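Local coordinates for ATP phosphoribosyltransferase (Thermotoga maritima, PDB 1O63) that catalyses the first step of histidine biosynthesis, joining ATP and 5-phosphoribose 1-diphosphate to give phosphoribosyl-ATP and diphosphate, at the interface of chains A and B. Coordinates in Å, arbitrary orientation; residue numbers count along the deposited sequence, not the author numbering. Chains: chain A/B, ATP phosphoribosyltransferase.

Contact 1 and contact 2 are symmetry-related patches of one two-fold interface between identical chains. Their centres lie about 30 Å apart. In contact 1, chain A supplies strand 125-129 and the loop at residue 142, and chain B supplies helix 50-55 and B:His56. In contact 2 the chains swap these roles. Each subunit thus grips the other twice, which ties the pair together. Both patches are mainly apolar, and local side-chain turns differ between them. The enzyme is a heteromultimer of HisG and HisZ; this HisG pair may be a unit of it, but the structure alone does not show that.

Contact 1: the interface of chains A and B. Residues chain A 126, 128, 130, 141-142; chain B 52-53, 56, 58.
B:His56 meets A:Ile128 and A:Leu142 across the interface. Both chain A residues press on the same face of the imidazole. A:Ile128 reaches toward the ring tip to tip. Its CD1 methyl lies over the face, 3.9 Å from the ring centroid, in a CH-pi contact. Its CG1 is 3.6 Å from B:His56 NE2. CG1 of A:Ile128 stands anti to the carbonyl carbon (chi1 -57°), which points this branch at the ring. A:Leu142 comes in obliquely nearer the root of the histidine. Its CD2 packs 3.5 Å from B:His56 CB and also touches CG.

The edge of the same ring is tied within chain B. B:His56 ND1 donates a hydrogen bond of 3.1 Å to B:Thr52 O. The acceptor lies nearly in the ring plane, so the bond helps fix the ring rotation and keep the face turned to chain A. A:Arg126 bends its chain so that NH2 comes 4.1 Å from B:His56 NE2. The guanidinium and ring planes are 57° apart, and the two groups do not bond. A positive guanidinium there might disfavour protonation of the histidine.

A:Leu142 sits between B:His56 and B:Tyr53. While CD2 meets the histidine, CG lies 4.3 Å above the plane of the B:Tyr53 ring, over its centre. Two lesser contacts flank this leucine. A:Leu130 crosses B:Tyr53 at about a right angle, with CD2 4.0 Å from CE1 of the phenol ring. B:Val58 CG1 sits 3.7 Å from A:Leu142 CA. No direct polar bond spans the patch.

Chain A contributes strand 125-129 and loop residues 130, 141 and 142. Chain B contributes helix 50-55 and the loop residues just after it.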
ATOM      1  N   ARG A 126       3.654  20.154   6.350  1.00 34.51           N
ATOM      2  CA  ARG A 126       4.713  19.375   5.693  1.00 34.36           C
ATOM      3  C   ARG A 126       4.220  17.910   5.732  1.00 32.11           C
ATOM      4  O   ARG A 126       4.270  17.304   6.810  1.00 29.08           O
ATOM      5  CB  ARG A 126       5.996  19.551   6.477  1.00 39.59           C
ATOM      6  CG  ARG A 126       7.283  19.192   5.791  1.00 49.64           C
ATOM      7  CD  ARG A 126       7.649  20.189   4.692  1.00 56.59           C
ATOM      8  NE  ARG A 126       9.061  20.498   4.683  1.00 61.82           N
ATOM      9  CZ  ARG A 126      10.082  19.661   4.615  1.00 63.49           C
ATOM     10  NH1 ARG A 126      11.329  20.148   4.630  1.00 66.11           N
ATOM     11  NH2 ARG A 126       9.920  18.354   4.539  1.00 64.00           N
ATOM     12  N   ILE A 128       3.960  14.006   5.227  1.00 27.40           N
ATOM     13  CA  ILE A 128       4.836  12.856   5.010  1.00 27.39           C
ATOM     14  C   ILE A 128       4.064  11.573   4.761  1.00 25.94           C
ATOM     15  O   ILE A 128       3.509  10.981   5.687  1.00 24.54           O
ATOM     16  CB  ILE A 128       5.749  12.677   6.252  1.00 28.09           C
ATOM     17  CG1 ILE A 128       6.531  13.997   6.473  1.00 30.13           C
ATOM     18  CG2 ILE A 128       6.677  11.501   6.035  1.00 26.97           C
ATOM     19  CD1 ILE A 128       7.336  14.039   7.743  1.00 33.68           C
ATOM     20  N   LEU A 130       3.152   7.772   4.258  1.00 27.61           N
ATOM     21  CA  LEU A 130       3.622   6.484   4.799  1.00 26.06           C
ATOM     22  C   LEU A 130       2.692   5.396   4.256  1.00 27.97           C
ATOM     23  O   LEU A 130       1.524   5.702   3.935  1.00 25.85           O
ATOM     24  CB  LEU A 130       3.543   6.494   6.327  1.00 24.18           C
ATOM     25  CG  LEU A 130       4.550   7.373   7.068  1.00 24.73           C
ATOM     26  CD1 LEU A 130       4.370   7.270   8.581  1.00 23.01           C
ATOM     27  CD2 LEU A 130       5.977   6.978   6.682  1.00 22.29           C
ATOM     28  N   GLY A 141       9.773  10.865  16.034  1.00 30.35           N
ATOM     29  CA  GLY A 141      10.225  12.224  15.703  1.00 31.61           C
ATOM     30  C   GLY A 141      10.058  12.527  14.218  1.00 29.72           C
ATOM     31  O   GLY A 141      10.600  13.493  13.706  1.00 28.97           O
ATOM     32  N   LEU A 142       9.314  11.676  13.518  1.00 30.04           N
ATOM     33  CA  LEU A 142       9.130  11.861  12.060  1.00 28.20           C
ATOM     34  C   LEU A 142       8.047  12.907  11.815  1.00 27.11           C
ATOM     35  O   LEU A 142       8.108  13.666  10.864  1.00 26.80           O
ATOM     36  CB  LEU A 142       8.723  10.529  11.464  1.00 29.20           C
ATOM     37  CG  LEU A 142       8.742  10.255   9.998  1.00 31.60           C
ATOM     38  CD1 LEU A 142       7.367   9.943   9.439  1.00 31.61           C
ATOM     39  CD2 LEU A 142       9.464  11.315   9.181  1.00 29.65           C
TER
ATOM     40  N   THR B  52      11.979   6.897   3.603  1.00 29.18           N
ATOM     41  CA  THR B  52      11.384   8.114   4.136  1.00 27.46           C
ATOM     42  C   THR B  52      11.798   8.374   5.568  1.00 27.21           C
ATOM     43  O   THR B  52      11.985   9.541   5.955  1.00 25.52           O
ATOM     44  CB  THR B  52       9.894   8.301   3.900  1.00 30.35           C
ATOM     45  OG1 THR B  52       9.080   8.178   5.057  1.00 35.37           O
ATOM     46  CG2 THR B  52       9.361   7.447   2.777  1.00 28.57           C
ATOM     47  N   TYR B  53      12.092   7.319   6.336  1.00 27.52           N
ATOM     48  CA  TYR B  53      12.616   7.536   7.694  1.00 28.84           C
ATOM     49  C   TYR B  53      14.076   8.005   7.630  1.00 29.86           C
ATOM     50  O   TYR B  53      14.530   8.753   8.506  1.00 30.09           O
ATOM     51  CB  TYR B  53      12.488   6.270   8.530  1.00 26.75           C
ATOM     52  CG  TYR B  53      11.171   6.164   9.280  1.00 27.25           C
ATOM     53  CD1 TYR B  53       9.989   5.895   8.616  1.00 26.84           C
ATOM     54  CD2 TYR B  53      11.125   6.308  10.664  1.00 26.96           C
ATOM     55  CE1 TYR B  53       8.776   5.793   9.298  1.00 25.52           C
ATOM     56  CE2 TYR B  53       9.934   6.239  11.345  1.00 26.70           C
ATOM     57  CZ  TYR B  53       8.757   5.975  10.660  1.00 25.94           C
ATOM     58  OH  TYR B  53       7.597   5.867  11.364  1.00 26.11           O
ATOM     59  N   HIS B  56      14.126  11.807   6.007  1.00 38.17           N
ATOM     60  CA  HIS B  56      13.750  12.770   6.997  1.00 36.08           C
ATOM     61  C   HIS B  56      14.675  12.898   8.171  1.00 37.00           C
ATOM     62  O   HIS B  56      14.386  13.657   9.109  1.00 36.06           O
ATOM     63  CB  HIS B  56      12.295  12.499   7.451  1.00 36.98           C
ATOM     64  CG  HIS B  56      11.310  13.066   6.463  1.00 33.20           C
ATOM     65  ND1 HIS B  56      10.856  12.347   5.374  1.00 35.19           N
ATOM     66  CD2 HIS B  56      10.709  14.273   6.413  1.00 32.87           C
ATOM     67  CE1 HIS B  56      10.039  13.114   4.667  1.00 34.88           C
ATOM     68  NE2 HIS B  56       9.924  14.280   5.282  1.00 36.67           N
ATOM     69  N   VAL B  58      15.382  10.778  10.645  1.00 35.33           N
ATOM     70  CA  VAL B  58      15.010  10.177  11.923  1.00 33.23           C
ATOM     71  C   VAL B  58      15.792   8.892  12.109  1.00 32.72           C
ATOM     72  O   VAL B  58      16.062   8.472  13.224  1.00 32.35           O
ATOM     73  CB  VAL B  58      13.491   9.917  12.021  1.00 37.59           C
ATOM     74  CG1 VAL B  58      12.727  11.206  11.693  1.00 37.99           C
ATOM     75  CG2 VAL B  58      13.044   8.811  11.107  1.00 40.17           C
TER

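Contact 2: the interface of chains A and B. Residues chain A 45, 52-53, 56; chain B 128-130, 136-137, 140, 142.
Water 1 bridges A:Thr52 and B:Pro129. It lies 2.7 Å from the hydroxyl oxygen A:Thr52 OG1 and 2.8 Å from the carbonyl oxygen B:Pro129 O. OG1 is anti to the carbonyl carbon (chi1 -59°), which turns the hydroxyl to the water. The methyl CG2 of A:Thr52 is left to pack on B:Ile128 CG2 at 3.8 Å.

The rest of the patch is apolar and centres on A:Tyr53. B:Leu142 crosses this tyrosine at about a right angle. Its CD2 methyl sits over one face of the phenol ring, offset toward the rim and 3.8 Å from the centroid, as a CH-pi contact. A:Val45 CG1 covers the opposite face, also toward the rim, so the ring lies between a methyl of its own chain and a methyl of chain B. B:Leu136, on helix 136-140, approaches near the phenol tip, and its CG is 3.6 Å from A:Tyr53 OH. B:Leu130 CD2 packs by A:Tyr53 CE1 and B:Ala140 CB by CE2, on opposite sides of the phenol.

B:Leu142 divides its branches. While CD2 serves the tyrosine, CD1 turns to A:His56 and touches CB and CG. A:His56 is braced within its own chain by a hydrogen bond from ND1 to A:Thr52 O. The donor is tilted 25° from the carbonyl plane. At the tip of the histidine, B:Ile128 CG1 lies 3.6 Å from A:His56 NE2.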
ATOM      1  N   VAL A  45     -10.105  -7.113  -5.328  1.00 23.37           N
ATOM      2  CA  VAL A  45      -8.976  -6.206  -5.520  1.00 21.13           C
ATOM      3  C   VAL A  45      -8.714  -5.356  -4.289  1.00 23.38           C
ATOM      4  O   VAL A  45      -9.562  -5.319  -3.391  1.00 23.55           O
ATOM      5  CB  VAL A  45      -9.223  -5.264  -6.722  1.00 22.76           C
ATOM      6  CG1 VAL A  45      -9.492  -6.085  -8.001  1.00 22.28           C
ATOM      7  CG2 VAL A  45     -10.409  -4.330  -6.473  1.00 18.66           C
ATOM      8  N   THR A  52     -10.096   2.353  -9.957  1.00 20.85           N
ATOM      9  CA  THR A  52      -9.280   2.113 -11.156  1.00 22.34           C
ATOM     10  C   THR A  52      -9.927   1.091 -12.066  1.00 21.21           C
ATOM     11  O   THR A  52     -10.014   1.273 -13.298  1.00 22.92           O
ATOM     12  CB  THR A  52      -7.891   1.609 -10.718  1.00 23.39           C
ATOM     13  OG1 THR A  52      -7.285   2.612  -9.865  1.00 26.03           O
ATOM     14  CG2 THR A  52      -6.996   1.324 -11.898  1.00 25.74           C
ATOM     15  N   TYR A  53     -10.427  -0.023 -11.527  1.00 22.70           N
ATOM     16  CA  TYR A  53     -11.106  -1.022 -12.345  1.00 22.77           C
ATOM     17  C   TYR A  53     -12.349  -0.456 -13.013  1.00 24.10           C
ATOM     18  O   TYR A  53     -12.686  -0.838 -14.155  1.00 23.58           O
ATOM     19  CB  TYR A  53     -11.506  -2.266 -11.494  1.00 21.98           C
ATOM     20  CG  TYR A  53     -10.336  -3.248 -11.442  1.00 23.19           C
ATOM     21  CD1 TYR A  53      -9.140  -2.908 -10.813  1.00 23.28           C
ATOM     22  CD2 TYR A  53     -10.422  -4.468 -12.070  1.00 24.76           C
ATOM     23  CE1 TYR A  53      -8.076  -3.791 -10.795  1.00 22.92           C
ATOM     24  CE2 TYR A  53      -9.377  -5.352 -12.072  1.00 25.07           C
ATOM     25  CZ  TYR A  53      -8.195  -5.002 -11.437  1.00 25.46           C
ATOM     26  OH  TYR A  53      -7.165  -5.917 -11.469  1.00 23.75           O
ATOM     27  N   HIS A  56     -11.450   2.495 -15.796  1.00 26.93           N
ATOM     28  CA  HIS A  56     -10.948   1.881 -17.021  1.00 28.05           C
ATOM     29  C   HIS A  56     -12.015   1.080 -17.744  1.00 27.99           C
ATOM     30  O   HIS A  56     -11.761   0.581 -18.846  1.00 30.16           O
ATOM     31  CB  HIS A  56      -9.720   0.997 -16.707  1.00 26.08           C
ATOM     32  CG  HIS A  56      -8.464   1.816 -16.586  1.00 28.98           C
ATOM     33  ND1 HIS A  56      -8.181   2.569 -15.462  1.00 30.45           N
ATOM     34  CD2 HIS A  56      -7.443   2.013 -17.451  1.00 27.95           C
ATOM     35  CE1 HIS A  56      -7.017   3.202 -15.637  1.00 27.71           C
ATOM     36  NE2 HIS A  56      -6.566   2.887 -16.825  1.00 31.43           N
TER
ATOM     37  N   ILE B 128      -0.739   1.468 -15.555  1.00 25.86           N
ATOM     38  CA  ILE B 128      -1.892   1.477 -14.635  1.00 25.02           C
ATOM     39  C   ILE B 128      -1.426   1.029 -13.260  1.00 24.42           C
ATOM     40  O   ILE B 128      -1.223  -0.158 -13.006  1.00 25.12           O
ATOM     41  CB  ILE B 128      -2.978   0.513 -15.164  1.00 24.68           C
ATOM     42  CG1 ILE B 128      -3.451   1.010 -16.543  1.00 26.64           C
ATOM     43  CG2 ILE B 128      -4.177   0.417 -14.215  1.00 23.39           C
ATOM     44  CD1 ILE B 128      -4.028  -0.090 -17.416  1.00 32.48           C
ATOM     45  N   PRO B 129      -1.191   1.962 -12.354  1.00 24.59           N
ATOM     46  CA  PRO B 129      -0.700   1.629 -11.025  1.00 24.66           C
ATOM     47  C   PRO B 129      -1.735   0.880 -10.217  1.00 23.42           C
ATOM     48  O   PRO B 129      -2.923   1.242 -10.311  1.00 21.08           O
ATOM     49  CB  PRO B 129      -0.424   2.982 -10.365  1.00 25.26           C
ATOM     50  CG  PRO B 129      -0.670   4.016 -11.358  1.00 26.61           C
ATOM     51  CD  PRO B 129      -1.429   3.411 -12.509  1.00 26.13           C
ATOM     52  N   LEU B 130      -1.334  -0.182  -9.520  1.00 20.80           N
ATOM     53  CA  LEU B 130      -2.276  -0.869  -8.631  1.00 20.86           C
ATOM     54  C   LEU B 130      -1.568  -1.011  -7.273  1.00 23.17           C
ATOM     55  O   LEU B 130      -0.356  -0.752  -7.221  1.00 22.11           O
ATOM     56  CB  LEU B 130      -2.700  -2.251  -9.143  1.00 20.73           C
ATOM     57  CG  LEU B 130      -3.462  -2.257 -10.490  1.00 20.76           C
ATOM     58  CD1 LEU B 130      -3.495  -3.665 -11.088  1.00 18.82           C
ATOM     59  CD2 LEU B 130      -4.886  -1.739 -10.308  1.00 21.20           C
ATOM     60  N   LEU B 136      -4.162 -10.099 -11.523  1.00 20.19           N
ATOM     61  CA  LEU B 136      -5.555 -10.023 -11.978  1.00 21.44           C
ATOM     62  C   LEU B 136      -5.752  -9.071 -13.146  1.00 22.08           C
ATOM     63  O   LEU B 136      -6.707  -9.269 -13.931  1.00 21.68           O
ATOM     64  CB  LEU B 136      -6.483  -9.628 -10.826  1.00 19.91           C
ATOM     65  CG  LEU B 136      -7.971  -9.443 -11.218  1.00 21.61           C
ATOM     66  CD1 LEU B 136      -8.575 -10.790 -11.595  1.00 20.37           C
ATOM     67  CD2 LEU B 136      -8.728  -8.797 -10.073  1.00 21.34           C
ATOM     68  N   ALA B 137      -4.882  -8.081 -13.360  1.00 21.54           N
ATOM     69  CA  ALA B 137      -5.083  -7.119 -14.434  1.00 21.47           C
ATOM     70  C   ALA B 137      -5.237  -7.707 -15.815  1.00 23.51           C
ATOM     71  O   ALA B 137      -6.243  -7.384 -16.500  1.00 23.43           O
ATOM     72  CB  ALA B 137      -4.058  -5.989 -14.411  1.00 22.45           C
ATOM     73  N   ALA B 140      -8.596  -9.742 -16.175  1.00 23.27           N
ATOM     74  CA  ALA B 140      -9.749  -8.866 -16.231  1.00 22.26           C
ATOM     75  C   ALA B 140      -9.791  -7.984 -17.452  1.00 23.01           C
ATOM     76  O   ALA B 140     -10.750  -7.223 -17.660  1.00 23.47           O
ATOM     77  CB  ALA B 140      -9.790  -8.029 -14.945  1.00 23.50           C
ATOM     78  N   LEU B 142      -7.747  -5.468 -17.869  1.00 23.94           N
ATOM     79  CA  LEU B 142      -7.278  -4.153 -17.476  1.00 22.67           C
ATOM     80  C   LEU B 142      -5.963  -3.831 -18.168  1.00 21.96           C
ATOM     81  O   LEU B 142      -5.686  -2.668 -18.503  1.00 22.96           O
ATOM     82  CB  LEU B 142      -7.132  -4.054 -15.949  1.00 21.30           C
ATOM     83  CG  LEU B 142      -6.670  -2.727 -15.366  1.00 23.04           C
ATOM     84  CD1 LEU B 142      -7.557  -1.552 -15.765  1.00 19.83           C
ATOM     85  CD2 LEU B 142      -6.567  -2.802 -13.836  1.00 19.17           C
TER
HETATM   86  O   HOH W   1      -5.025   1.909  -8.656  1.00 28.92           O